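Local coordinates for alpha-galactosidase (Lactobacillus brevis, PDB 3MI6), which probably hydrolyses terminal, non-reducing alpha-D-galactose residues from alpha-D-galactosides such as galactose oligosaccharides, galactomannans and galactolipids, as a family 36 glycoside hydrolase, at residues D[12-17]-D[149-154]; D[119-124]-D[507-512]; D[238-243]-D[303-308]; D[327-332]-D[633-638]; D[648-653]-D[670-675]. One frame throughout, in Å; residues are numbered along the deposited sequence.

Interaction 1 of 5, residues D[12-17]-D[149-154]; sequences FHLQTD and LNYSIF
Leu14 and Ile153 carry the apolar packing, their side chains sliding past each other in opposite directions. CD2 of Leu14 lies 3.5 Å from CG1 of Ile153, and Ile153 CD1 lies against Leu14 CB and the backbone at Gln15. Chi1 at -74° sets Leu14 CG beside the backbone N; its CD2 branch lies 3.9 Å from Tyr151 CB, the two side chains crossing at about a right angle. Thr16 adds its methyl, CG2, 4.2 Å from CG2 of Ile153. This is face-to-face packing of two antiparallel sheets in the N-terminal beta domain: the axes of 12-15 and 149-154 approach to 7.8 Å at 31°, and branched aliphatic side chains fill the space between them, with no hydrogen bond across. The polar ends turn to other partners. Thr16 OG1 bonds to Thr19 and Asp158, while Tyr151 OH bonds to Glu76 and its ring stacks on Phe23. A tyrosine suits this place: CB and ring join the apolar layer while the hydroxyl is satisfied elsewhere.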
# COMPACT_ATOMS: atom_id res chain seq x y z
N PHE D 12 -10.93 -5.37 39.54
CA PHE D 12 -9.52 -5.66 39.64
C PHE D 12 -8.79 -4.86 38.60
O PHE D 12 -9.15 -4.88 37.42
CB PHE D 12 -9.30 -7.15 39.44
CG PHE D 12 -10.09 -7.99 40.38
CD1 PHE D 12 -9.55 -8.42 41.57
CD2 PHE D 12 -11.41 -8.30 40.09
CE1 PHE D 12 -10.28 -9.17 42.45
CE2 PHE D 12 -12.16 -9.05 40.97
CZ PHE D 12 -11.59 -9.49 42.15
N HIS D 13 -7.76 -4.18 39.05
CA HIS D 13 -7.05 -3.22 38.26
C HIS D 13 -5.57 -3.40 38.55
O HIS D 13 -5.10 -3.12 39.64
CB HIS D 13 -7.53 -1.83 38.66
CG HIS D 13 -6.97 -0.71 37.84
ND1 HIS D 13 -5.67 -0.68 37.40
CD2 HIS D 13 -7.54 0.45 37.43
CE1 HIS D 13 -5.46 0.44 36.74
NE2 HIS D 13 -6.58 1.14 36.73
N LEU D 14 -4.85 -3.89 37.55
CA LEU D 14 -3.40 -4.06 37.62
C LEU D 14 -2.63 -2.82 37.07
O LEU D 14 -2.90 -2.34 35.96
CB LEU D 14 -3.03 -5.33 36.86
CG LEU D 14 -3.34 -6.69 37.51
CD1 LEU D 14 -4.82 -6.95 37.66
CD2 LEU D 14 -2.67 -7.84 36.73
N GLN D 15 -1.67 -2.31 37.85
CA GLN D 15 -0.84 -1.18 37.43
C GLN D 15 0.65 -1.50 37.43
O GLN D 15 1.24 -1.80 38.48
CB GLN D 15 -1.06 0.05 38.30
CG GLN D 15 -2.36 0.78 38.05
CD GLN D 15 -2.35 2.16 38.64
OE1 GLN D 15 -1.80 2.38 39.72
NE2 GLN D 15 -2.95 3.12 37.94
N THR D 16 1.26 -1.42 36.25
CA THR D 16 2.70 -1.49 36.14
C THR D 16 3.21 -0.04 36.15
O THR D 16 2.42 0.90 36.35
CB THR D 16 3.13 -2.23 34.86
OG1 THR D 16 2.34 -1.79 33.75
CG2 THR D 16 2.91 -3.71 35.01
N ASP D 17 4.50 0.18 35.95
CA ASP D 17 4.96 1.54 35.85
C ASP D 17 4.20 2.39 34.81
O ASP D 17 3.95 3.58 35.04
CB ASP D 17 6.47 1.59 35.64
CG ASP D 17 7.24 1.21 36.89
OD1 ASP D 17 6.57 1.07 37.94
OD2 ASP D 17 8.48 1.06 36.84
N LEU D 149 -7.78 -18.23 37.90
CA LEU D 149 -7.17 -17.31 36.94
C LEU D 149 -6.04 -16.52 37.61
O LEU D 149 -6.26 -15.75 38.54
CB LEU D 149 -8.20 -16.36 36.33
CG LEU D 149 -9.22 -16.99 35.39
CD1 LEU D 149 -9.98 -15.95 34.58
CD2 LEU D 149 -8.51 -17.94 34.46
N ASN D 150 -4.82 -16.72 37.14
CA ASN D 150 -3.68 -16.07 37.74
C ASN D 150 -3.20 -14.88 36.94
O ASN D 150 -3.34 -14.83 35.70
CB ASN D 150 -2.56 -17.08 37.91
CG ASN D 150 -3.05 -18.37 38.53
OD1 ASN D 150 -3.61 -18.36 39.62
ND2 ASN D 150 -2.85 -19.48 37.84
N TYR D 151 -2.66 -13.91 37.66
CA TYR D 151 -2.24 -12.64 37.10
C TYR D 151 -1.14 -12.17 38.01
O TYR D 151 -1.41 -11.75 39.12
CB TYR D 151 -3.36 -11.62 37.22
CG TYR D 151 -4.61 -11.87 36.39
CD1 TYR D 151 -5.66 -12.62 36.88
CD2 TYR D 151 -4.75 -11.30 35.13
CE1 TYR D 151 -6.82 -12.82 36.13
CE2 TYR D 151 -5.89 -11.50 34.37
CZ TYR D 151 -6.93 -12.25 34.87
OH TYR D 151 -8.06 -12.44 34.11
N SER D 152 0.11 -12.24 37.57
CA SER D 152 1.19 -11.63 38.33
C SER D 152 1.68 -10.34 37.67
O SER D 152 2.09 -10.34 36.51
CB SER D 152 2.34 -12.61 38.47
OG SER D 152 1.85 -13.87 38.86
N ILE D 153 1.61 -9.24 38.42
CA ILE D 153 2.16 -7.97 37.99
C ILE D 153 3.67 -7.90 38.21
O ILE D 153 4.18 -8.28 39.25
CB ILE D 153 1.49 -6.80 38.73
CG1 ILE D 153 0.21 -6.38 38.01
CG2 ILE D 153 2.38 -5.57 38.79
CD1 ILE D 153 -0.08 -4.91 38.18
N PHE D 154 4.39 -7.42 37.20
CA PHE D 154 5.82 -7.15 37.32
C PHE D 154 6.06 -5.70 36.90
O PHE D 154 6.61 -5.44 35.84
CB PHE D 154 6.61 -8.08 36.42
CG PHE D 154 6.84 -9.44 37.01
CD1 PHE D 154 5.93 -10.43 36.82
CD2 PHE D 154 7.98 -9.71 37.71
CE1 PHE D 154 6.15 -11.66 37.33
CE2 PHE D 154 8.20 -10.95 38.22
CZ PHE D 154 7.29 -11.93 38.03

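Interaction 2 of 5, residues D[119-124]-D[507-512]; sequences NLPSTF and GVYQLY
Asn119 meets Tyr509 and Gln510 at the margin of the contact, where its carbonyl O lies 4.1 Å from Tyr509 CB and the two side-chain amides approach with planes 79° apart. Polar side chains suit this more exposed end. Leu120 is buried and directs its CD2 methyl obliquely to the Tyr509 ring, 3.8 Å from CE2. At Pro121 the contact is at its most intimate. Its CD stands over one face of the ring, displaced toward the rim, 3.4 Å from the centroid of Tyr509 and 20° off the ring normal, a CH-pi contact; Pro121 CG lies 3.5 Å from Tyr509 CZ. The rigid pyrrolidine crosses the tyrosine side chain at about a right angle, its CD toward the face. Beyond, Ser122 OG donates a weak hydrogen bond of 3.3 Å to Leu120 O, and Thr123 OG1 turns to Glu295. Tyr509 OH is held by Ser255, which fixes the far end of the ring. No hydrogen bond joins 119-124 to 507-512. The proline CD, next to the nitrogen, should carry slightly positive hydrogens over an electron-rich ring, so adhesion here rests on dispersion and weak electrostatics between the beta domain and the barrel.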
# COMPACT_ATOMS: atom_id res chain seq x y z
N ASN D 119 5.77 -28.00 38.24
CA ASN D 119 6.43 -28.85 37.25
C ASN D 119 6.74 -28.21 35.90
O ASN D 119 7.27 -28.89 35.02
CB ASN D 119 5.63 -30.12 37.02
CG ASN D 119 5.41 -30.89 38.29
OD1 ASN D 119 4.27 -31.13 38.69
ND2 ASN D 119 6.51 -31.26 38.95
N LEU D 120 6.42 -26.93 35.74
CA LEU D 120 6.63 -26.22 34.49
C LEU D 120 7.63 -25.09 34.66
O LEU D 120 7.69 -24.47 35.71
CB LEU D 120 5.31 -25.62 34.01
CG LEU D 120 4.28 -26.52 33.33
CD1 LEU D 120 2.93 -25.82 33.26
CD2 LEU D 120 4.78 -26.91 31.96
N PRO D 121 8.41 -24.81 33.61
CA PRO D 121 9.23 -23.60 33.58
C PRO D 121 8.30 -22.41 33.77
O PRO D 121 7.18 -22.45 33.28
CB PRO D 121 9.78 -23.58 32.15
CG PRO D 121 8.88 -24.50 31.36
CD PRO D 121 8.39 -25.53 32.32
N SER D 122 8.74 -21.39 34.49
CA SER D 122 7.82 -20.33 34.88
C SER D 122 8.52 -19.14 35.49
O SER D 122 9.75 -19.11 35.61
CB SER D 122 6.79 -20.87 35.88
OG SER D 122 7.44 -21.45 37.01
N THR D 123 7.73 -18.15 35.88
CA THR D 123 8.29 -16.88 36.31
C THR D 123 8.32 -16.73 37.81
O THR D 123 7.47 -17.24 38.52
CB THR D 123 7.51 -15.72 35.71
OG1 THR D 123 6.11 -16.00 35.82
CG2 THR D 123 7.89 -15.58 34.25
N PHE D 124 9.30 -15.99 38.30
CA PHE D 124 9.51 -15.87 39.72
C PHE D 124 10.02 -14.47 40.04
O PHE D 124 10.62 -13.82 39.20
CB PHE D 124 10.56 -16.89 40.12
CG PHE D 124 11.74 -16.87 39.24
CD1 PHE D 124 12.81 -16.03 39.51
CD2 PHE D 124 11.79 -17.66 38.10
CE1 PHE D 124 13.92 -16.00 38.69
CE2 PHE D 124 12.90 -17.63 37.26
CZ PHE D 124 13.96 -16.79 37.56
N GLY D 507 7.74 -34.33 30.30
CA GLY D 507 8.87 -35.23 30.41
C GLY D 507 10.22 -34.57 30.14
O GLY D 507 11.19 -34.76 30.92
N VAL D 508 10.30 -33.80 29.06
CA VAL D 508 11.51 -33.07 28.73
C VAL D 508 11.80 -32.15 29.91
O VAL D 508 12.92 -32.15 30.43
CB VAL D 508 11.41 -32.31 27.36
CG1 VAL D 508 12.47 -31.20 27.21
CG2 VAL D 508 11.53 -33.29 26.22
N TYR D 509 10.81 -31.41 30.40
CA TYR D 509 11.08 -30.55 31.54
C TYR D 509 11.58 -31.36 32.73
O TYR D 509 12.56 -30.99 33.39
CB TYR D 509 9.86 -29.72 31.93
CG TYR D 509 9.46 -28.74 30.87
CD1 TYR D 509 10.41 -28.17 30.04
CD2 TYR D 509 8.14 -28.37 30.71
CE1 TYR D 509 10.06 -27.27 29.06
CE2 TYR D 509 7.78 -27.47 29.72
CZ TYR D 509 8.75 -26.92 28.90
OH TYR D 509 8.41 -26.01 27.92
N GLN D 510 10.91 -32.48 33.01
CA GLN D 510 11.38 -33.40 34.04
C GLN D 510 12.89 -33.61 33.91
O GLN D 510 13.64 -33.50 34.89
CB GLN D 510 10.65 -34.74 33.95
CG GLN D 510 9.38 -34.86 34.81
CD GLN D 510 9.66 -34.50 36.26
OE1 GLN D 510 10.26 -35.29 37.02
NE2 GLN D 510 9.24 -33.29 36.66
N LEU D 511 13.34 -33.92 32.71
CA LEU D 511 14.75 -34.26 32.51
C LEU D 511 15.65 -33.05 32.73
O LEU D 511 16.73 -33.18 33.31
CB LEU D 511 14.98 -34.83 31.12
CG LEU D 511 15.98 -35.98 31.01
CD1 LEU D 511 16.48 -36.06 29.59
CD2 LEU D 511 17.14 -35.81 31.97
N TYR D 512 15.23 -31.90 32.24
CA TYR D 512 16.03 -30.70 32.38
C TYR D 512 15.99 -30.29 33.82
O TYR D 512 16.94 -29.72 34.34
CB TYR D 512 15.44 -29.56 31.55
CG TYR D 512 16.11 -29.30 30.22
CD1 TYR D 512 15.47 -29.62 29.03
CD2 TYR D 512 17.37 -28.73 30.16
CE1 TYR D 512 16.07 -29.38 27.82
CE2 TYR D 512 17.98 -28.48 28.95
CZ TYR D 512 17.33 -28.81 27.78
OH TYR D 512 17.95 -28.56 26.57

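Interaction 3 of 5, residues D[238-243]-D[303-308]; sequences PQTTDE and AGMNQL
Two successive loop carbonyls, those of Thr241 and Asp242, meet the first N-H groups of a helix, beginning at Met305, where a capping side chain might be expected. The N-cap residue is Gly304, which has none: at its phi of 86° a CB would jam against Ala303 O, and the loop at Glu243 also lies where one would point. Met305 N reaches Thr241 O at 2.8 Å, almost straight and in the carbonyl plane. Asn306 N bonds to Asp242 O at 3.1 Å, tilted 25° from that plane. A water extends the series, accepting from Gln307 N at 3.1 Å and donating to Asp242 O and Ala303 O. Met305, modelled as selenomethionine, bends at chi3 (-73°), bringing CE over the Thr241 backbone, 3.4 Å from its C. Thr241 OG1 accepts from Glu243 N in an ST turn. Asp242 OD1 is engaged by Arg640 in a salt bridge. Segment 238-243, in a loop of the beta domain, thus caps the first N-H groups of helix 305-319 with backbone carbonyls.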
# COMPACT_ATOMS: atom_id res chain seq x y z
N PRO D 238 -0.90 0.76 13.37
CA PRO D 238 -0.42 0.78 11.97
C PRO D 238 0.87 1.57 11.76
O PRO D 238 1.61 1.24 10.84
CB PRO D 238 -1.56 1.44 11.21
CG PRO D 238 -2.78 1.11 12.04
CD PRO D 238 -2.31 1.20 13.47
N GLN D 239 1.13 2.58 12.59
CA GLN D 239 2.30 3.42 12.42
C GLN D 239 3.39 3.17 13.44
O GLN D 239 4.41 3.84 13.44
CB GLN D 239 1.93 4.90 12.45
CG GLN D 239 1.73 5.48 11.07
CD GLN D 239 0.43 5.03 10.44
OE1 GLN D 239 0.41 4.62 9.27
NE2 GLN D 239 -0.68 5.11 11.21
N THR D 240 3.16 2.22 14.32
CA THR D 240 4.20 1.83 15.25
C THR D 240 5.43 1.25 14.53
O THR D 240 5.31 0.52 13.55
CB THR D 240 3.68 0.81 16.24
OG1 THR D 240 2.64 1.41 17.00
CG2 THR D 240 4.80 0.36 17.17
N THR D 241 6.60 1.63 15.04
CA THR D 241 7.87 1.19 14.52
C THR D 241 8.78 0.77 15.68
O THR D 241 8.33 0.63 16.81
CB THR D 241 8.56 2.32 13.74
OG1 THR D 241 8.92 3.36 14.65
CG2 THR D 241 7.65 2.89 12.70
N ASP D 242 10.06 0.59 15.40
CA ASP D 242 11.00 0.23 16.43
C ASP D 242 11.33 1.43 17.27
O ASP D 242 11.88 1.29 18.37
CB ASP D 242 12.27 -0.35 15.83
CG ASP D 242 12.15 -1.83 15.54
OD1 ASP D 242 11.69 -2.58 16.43
OD2 ASP D 242 12.52 -2.25 14.43
N GLU D 243 10.98 2.62 16.78
CA GLU D 243 11.33 3.85 17.47
C GLU D 243 10.22 4.50 18.33
O GLU D 243 10.53 5.15 19.33
CB GLU D 243 11.87 4.87 16.47
CG GLU D 243 13.14 4.43 15.78
CD GLU D 243 13.38 5.21 14.48
OE1 GLU D 243 14.24 6.13 14.50
OE2 GLU D 243 12.71 4.90 13.45
N ALA D 303 6.02 3.39 23.48
CA ALA D 303 7.31 3.90 23.09
C ALA D 303 7.98 3.07 21.99
O ALA D 303 9.20 3.17 21.76
CB ALA D 303 8.18 4.03 24.30
N GLY D 304 7.19 2.26 21.28
CA GLY D 304 7.70 1.50 20.14
C GLY D 304 8.33 0.15 20.43
O GLY D 304 8.52 -0.25 21.59
N MSE D 305 8.67 -0.56 19.37
CA MSE D 305 9.04 -1.98 19.52
C MSE D 305 10.41 -2.26 20.15
O MSE D 305 10.60 -3.29 20.81
CB MSE D 305 8.89 -2.72 18.19
CG MSE D 305 7.47 -2.69 17.65
SE MSE D 305 7.18 -3.63 15.96
CE MSE D 305 8.05 -2.42 14.68
N ASN D 306 11.37 -1.36 19.97
CA ASN D 306 12.64 -1.54 20.64
C ASN D 306 12.36 -1.60 22.13
O ASN D 306 12.86 -2.50 22.85
CB ASN D 306 13.61 -0.41 20.33
CG ASN D 306 14.52 -0.71 19.12
OD1 ASN D 306 15.05 -1.81 18.95
ND2 ASN D 306 14.72 0.30 18.29
N GLN D 307 11.53 -0.65 22.60
CA GLN D 307 11.19 -0.55 24.01
C GLN D 307 10.50 -1.82 24.47
O GLN D 307 10.83 -2.36 25.53
CB GLN D 307 10.34 0.69 24.28
CG GLN D 307 9.85 0.83 25.73
CD GLN D 307 10.98 0.89 26.77
OE1 GLN D 307 10.90 0.25 27.85
NE2 GLN D 307 12.03 1.65 26.47
N LEU D 308 9.57 -2.32 23.66
CA LEU D 308 8.91 -3.58 23.97
C LEU D 308 9.90 -4.73 24.10
O LEU D 308 9.82 -5.50 25.05
CB LEU D 308 7.86 -3.91 22.92
CG LEU D 308 7.03 -5.15 23.23
CD1 LEU D 308 6.04 -4.88 24.35
CD2 LEU D 308 6.30 -5.58 21.98
O HOH W 1 11.65 2.16 21.27

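Interaction 4 of 5, residues D[327-332]-D[633-638]; sequences HEERPV and FQFGKF
Arg330 O is gripped by two donors, Gln634 NE2 at 3.0 Å and, from elsewhere in the chain, Arg630 NE. Arg330 O lies in the plane of the Gln634 amide, and the N-H...O angle is 161°. The same carboxamide accepts at its other corner: Arg330 N donates to Gln634 OE1 at 3.1 Å. One side chain pairs with both backbone groups of a single residue, much as a neighbouring strand would, and glutamine suits because it offers donor and acceptor side by side. Chi2 at 180° sets CD anti to CA, an extended chain whose amide meets the Arg330 backbone. NE2 has a second partner in Tyr626 OH. A leucine in place of Gln634 would probably leave Arg330 N and the Tyr626 hydroxyl without their mate and Arg330 O with Arg630 alone. Phe635 works through its rim: Glu328 O lies in the ring plane 3.4 Å from CZ, where the partly positive ring hydrogens face a carbonyl. Arg330 NH2 also comes to that edge, 4.1 Å from CE1, its guanidinium turned 66° from the ring. Arg330 NE returns weakly to Glu328 O, and Glu329 is tied to Arg630 by a salt bridge. The loop leading into strand 333-335, first of the eight-stranded barrel, is thus fastened to helix 630-635, which comes after the last strand, 601-604, and helix 613-628: beginning and end of a TIM barrel joined.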
# COMPACT_ATOMS: atom_id res chain seq x y z
N HIS D 327 23.14 -13.78 34.12
CA HIS D 327 24.06 -12.63 34.05
C HIS D 327 25.53 -13.01 33.84
O HIS D 327 26.39 -12.14 33.75
CB HIS D 327 23.96 -11.80 35.33
CG HIS D 327 22.58 -11.32 35.64
ND1 HIS D 327 21.63 -12.14 36.21
CD2 HIS D 327 22.01 -10.11 35.50
CE1 HIS D 327 20.52 -11.45 36.39
NE2 HIS D 327 20.72 -10.21 35.98
N GLU D 328 25.81 -14.30 33.77
CA GLU D 328 27.19 -14.73 33.61
C GLU D 328 27.64 -14.69 32.15
O GLU D 328 26.98 -15.22 31.27
CB GLU D 328 27.41 -16.13 34.22
CG GLU D 328 28.89 -16.53 34.30
CD GLU D 328 29.12 -17.89 34.94
OE1 GLU D 328 29.08 -18.92 34.22
OE2 GLU D 328 29.36 -17.94 36.18
N GLU D 329 28.75 -14.03 31.90
CA GLU D 329 29.31 -14.03 30.56
C GLU D 329 29.48 -15.46 30.07
O GLU D 329 29.98 -16.33 30.78
CB GLU D 329 30.64 -13.26 30.53
CG GLU D 329 30.46 -11.76 30.79
CD GLU D 329 31.75 -10.96 30.75
OE1 GLU D 329 32.73 -11.40 30.13
OE2 GLU D 329 31.77 -9.87 31.36
N ARG D 330 29.05 -15.69 28.84
CA ARG D 330 29.20 -17.00 28.23
C ARG D 330 30.47 -17.17 27.43
O ARG D 330 30.88 -16.28 26.68
CB ARG D 330 27.97 -17.31 27.42
CG ARG D 330 26.88 -17.70 28.36
CD ARG D 330 25.59 -17.17 27.95
NE ARG D 330 24.89 -16.56 29.06
CZ ARG D 330 23.58 -16.59 29.16
NH1 ARG D 330 22.89 -17.25 28.24
NH2 ARG D 330 22.96 -15.99 30.15
N PRO D 331 31.10 -18.33 27.59
CA PRO D 331 32.46 -18.52 27.09
C PRO D 331 32.52 -18.51 25.55
O PRO D 331 31.51 -18.78 24.90
CB PRO D 331 32.83 -19.89 27.65
CG PRO D 331 31.54 -20.62 27.72
CD PRO D 331 30.51 -19.57 28.10
N VAL D 332 33.67 -18.18 24.98
CA VAL D 332 33.86 -18.35 23.55
C VAL D 332 34.20 -19.81 23.29
O VAL D 332 35.17 -20.34 23.82
CB VAL D 332 34.98 -17.45 23.02
CG1 VAL D 332 35.21 -17.69 21.54
CG2 VAL D 332 34.64 -16.01 23.28
N PHE D 633 28.34 -6.71 24.44
CA PHE D 633 27.80 -7.51 23.35
C PHE D 633 26.70 -8.47 23.82
O PHE D 633 25.61 -8.52 23.25
CB PHE D 633 28.92 -8.31 22.70
CG PHE D 633 29.65 -7.56 21.61
CD1 PHE D 633 28.97 -6.96 20.58
CD2 PHE D 633 31.03 -7.51 21.62
CE1 PHE D 633 29.64 -6.30 19.58
CE2 PHE D 633 31.71 -6.84 20.62
CZ PHE D 633 31.01 -6.24 19.61
N GLN D 634 26.98 -9.21 24.87
CA GLN D 634 26.02 -10.17 25.38
C GLN D 634 24.85 -9.56 26.18
O GLN D 634 23.73 -10.03 26.02
CB GLN D 634 26.74 -11.24 26.20
CG GLN D 634 27.72 -12.07 25.38
CD GLN D 634 28.40 -13.10 26.24
OE1 GLN D 634 28.25 -13.08 27.46
NE2 GLN D 634 29.13 -14.03 25.62
N PHE D 635 25.08 -8.55 27.01
CA PHE D 635 24.01 -8.08 27.92
C PHE D 635 23.57 -6.63 27.75
O PHE D 635 22.58 -6.20 28.36
CB PHE D 635 24.36 -8.34 29.39
CG PHE D 635 24.76 -9.75 29.67
CD1 PHE D 635 23.82 -10.78 29.62
CD2 PHE D 635 26.08 -10.06 29.98
CE1 PHE D 635 24.17 -12.07 29.88
CE2 PHE D 635 26.45 -11.37 30.25
CZ PHE D 635 25.50 -12.39 30.20
N GLY D 636 24.31 -5.87 26.94
CA GLY D 636 23.95 -4.49 26.66
C GLY D 636 22.57 -4.34 26.07
O GLY D 636 22.05 -5.25 25.43
N LYS D 637 21.96 -3.19 26.30
CA LYS D 637 20.61 -2.92 25.81
C LYS D 637 20.64 -2.88 24.28
O LYS D 637 21.51 -2.25 23.67
CB LYS D 637 20.07 -1.62 26.41
CG LYS D 637 18.61 -1.35 26.08
CD LYS D 637 18.10 -0.07 26.70
CE LYS D 637 17.89 -0.24 28.20
NZ LYS D 637 16.99 0.84 28.73
N PHE D 638 19.68 -3.56 23.66
CA PHE D 638 19.72 -3.81 22.22
C PHE D 638 18.74 -2.94 21.45
O PHE D 638 17.53 -2.99 21.67
CB PHE D 638 19.45 -5.29 21.94
CG PHE D 638 19.70 -5.73 20.52
CD1 PHE D 638 18.67 -5.76 19.59
CD2 PHE D 638 20.96 -6.17 20.12
CE1 PHE D 638 18.89 -6.19 18.28
CE2 PHE D 638 21.18 -6.59 18.81
CZ PHE D 638 20.15 -6.61 17.89

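Interaction 5 of 5, residues D[648-653]-D[670-675]; sequences DGNVTS and QLLNHP
Gln670 faces Val651 as an antiparallel, non-hydrogen-bonded pair with their CA atoms 4.5 Å apart. Both side chains lie on one face of the sheet, where Gln670 CG touches Val651 CG2 at 4.0 Å; valine, being beta-branched, suits the extended strand. Gln670 CA also makes a C-H...O contact of 3.4 Å with Asn650 O. Leu671 follows with a true hydrogen bond, its N donating to Asn650 O at 2.9 Å, nearly along the C=O axis; its CD1 methyl lies 3.8 Å from Gly649 O. At Leu672 the side-chain amide of Asn650 comes against the main chain and CB. A chi1 of -160° sets Asn650 CG anti to the backbone N, on the side of Leu672; Asn650 N is itself held by Asp648 OD1 in an Asx turn. An alanine in place of Asn650 would probably leave a gap beside Leu672 and Gln670 CG, although the backbone bond to Leu671 need not change. His674 lies beside the Asn650 amide, and its ND1 is hydrogen-bonded to Glu555 of the third subunit. Strands 651-657 and 663-670 are neighbours in the C-terminal antiparallel sheet, with strand 728-736 on the far side of 663-670, while Leu671 packs on Ala554 and Leu557 of helix 553-566.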
# COMPACT_ATOMS: atom_id res chain seq x y z
N ASP D 648 14.00 -2.15 0.91
CA ASP D 648 14.58 -3.17 0.04
C ASP D 648 15.35 -4.24 0.83
O ASP D 648 15.74 -5.29 0.28
CB ASP D 648 15.46 -2.56 -1.07
CG ASP D 648 16.62 -1.75 -0.52
OD1 ASP D 648 17.05 -1.98 0.64
OD2 ASP D 648 17.11 -0.86 -1.26
N GLY D 649 15.54 -3.97 2.11
CA GLY D 649 16.26 -4.89 2.97
C GLY D 649 17.75 -5.04 2.67
O GLY D 649 18.36 -6.04 3.03
N ASN D 650 18.34 -4.05 2.01
CA ASN D 650 19.75 -4.15 1.66
C ASN D 650 20.65 -3.84 2.86
O ASN D 650 21.76 -4.37 2.98
CB ASN D 650 20.08 -3.24 0.48
CG ASN D 650 21.35 -3.64 -0.23
OD1 ASN D 650 22.21 -2.80 -0.54
ND2 ASN D 650 21.49 -4.94 -0.51
N VAL D 651 20.16 -3.00 3.76
CA VAL D 651 20.97 -2.59 4.91
C VAL D 651 20.33 -3.01 6.24
O VAL D 651 19.17 -2.68 6.50
CB VAL D 651 21.23 -1.06 4.88
CG1 VAL D 651 22.09 -0.64 6.05
CG2 VAL D 651 21.88 -0.68 3.57
N THR D 652 21.10 -3.73 7.06
CA THR D 652 20.68 -4.10 8.40
C THR D 652 21.63 -3.45 9.37
O THR D 652 22.83 -3.52 9.17
CB THR D 652 20.79 -5.63 8.65
OG1 THR D 652 19.76 -6.32 7.93
CG2 THR D 652 20.64 -5.97 10.13
N SER D 653 21.12 -2.83 10.43
CA SER D 653 22.02 -2.28 11.42
C SER D 653 21.46 -2.32 12.81
O SER D 653 20.26 -2.19 13.01
CB SER D 653 22.41 -0.85 11.06
OG SER D 653 21.32 0.03 11.25
N GLN D 670 25.77 -4.08 4.90
CA GLN D 670 25.09 -3.93 3.63
C GLN D 670 25.28 -5.23 2.88
O GLN D 670 26.40 -5.77 2.83
CB GLN D 670 25.65 -2.76 2.84
CG GLN D 670 24.88 -2.43 1.57
CD GLN D 670 25.51 -1.27 0.78
OE1 GLN D 670 26.69 -1.35 0.38
NE2 GLN D 670 24.74 -0.20 0.55
N LEU D 671 24.20 -5.76 2.30
CA LEU D 671 24.31 -7.03 1.60
C LEU D 671 24.95 -6.88 0.21
O LEU D 671 25.89 -7.60 -0.14
CB LEU D 671 22.97 -7.73 1.52
CG LEU D 671 22.31 -8.10 2.85
CD1 LEU D 671 20.96 -8.78 2.60
CD2 LEU D 671 23.21 -9.00 3.68
N LEU D 672 24.45 -5.94 -0.58
CA LEU D 672 24.89 -5.80 -1.95
C LEU D 672 25.48 -4.42 -2.08
O LEU D 672 24.88 -3.45 -1.64
CB LEU D 672 23.69 -5.94 -2.89
CG LEU D 672 23.51 -7.27 -3.63
CD1 LEU D 672 24.03 -8.47 -2.83
CD2 LEU D 672 22.07 -7.47 -4.07
N ASN D 673 26.66 -4.31 -2.66
CA ASN D 673 27.25 -2.99 -2.85
C ASN D 673 26.71 -2.37 -4.13
O ASN D 673 26.51 -3.07 -5.12
CB ASN D 673 28.77 -3.09 -2.88
CG ASN D 673 29.43 -1.77 -2.61
OD1 ASN D 673 29.01 -1.04 -1.72
ND2 ASN D 673 30.48 -1.45 -3.37
N HIS D 674 26.44 -1.07 -4.12
CA HIS D 674 25.99 -0.38 -5.33
C HIS D 674 26.88 0.81 -5.67
O HIS D 674 27.40 1.47 -4.76
CB HIS D 674 24.54 0.05 -5.20
CG HIS D 674 23.60 -1.10 -5.05
ND1 HIS D 674 23.46 -2.09 -6.00
CD2 HIS D 674 22.74 -1.42 -4.05
CE1 HIS D 674 22.56 -2.97 -5.60
NE2 HIS D 674 22.11 -2.59 -4.42
N PRO D 675 27.07 1.08 -6.97
CA PRO D 675 28.05 2.07 -7.41
C PRO D 675 27.46 3.46 -7.38
O PRO D 675 26.23 3.58 -7.42
CB PRO D 675 28.31 1.67 -8.85
CG PRO D 675 26.98 1.17 -9.31
CD PRO D 675 26.30 0.54 -8.11

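In the fold
The five contacts are spread over three domains, and interactions 2 and 3 join the beta domain to what follows it. Interactions 1 and 2 touch where Phe154 CE2 meets Phe124 O at 3.9 Å, carrying the N-terminal packing into the loop that leans on the barrel. Interactions 3 and 4 touch likewise, Asn306 OD1 lying 3.9 Å from Phe638 O. Interaction 4 leads to interaction 5: strands 637-640 and 651-657 are neighbours in the C-terminal sheet, and the nearest atoms are about 7 Å apart. Interactions 2 and 5 have centres about 42 Å apart, on opposite sides of the chain's centre. Interaction 2 comes near the active site: the Tyr509 side chain is about 8 Å from that of Trp478, predicted to bind substrate.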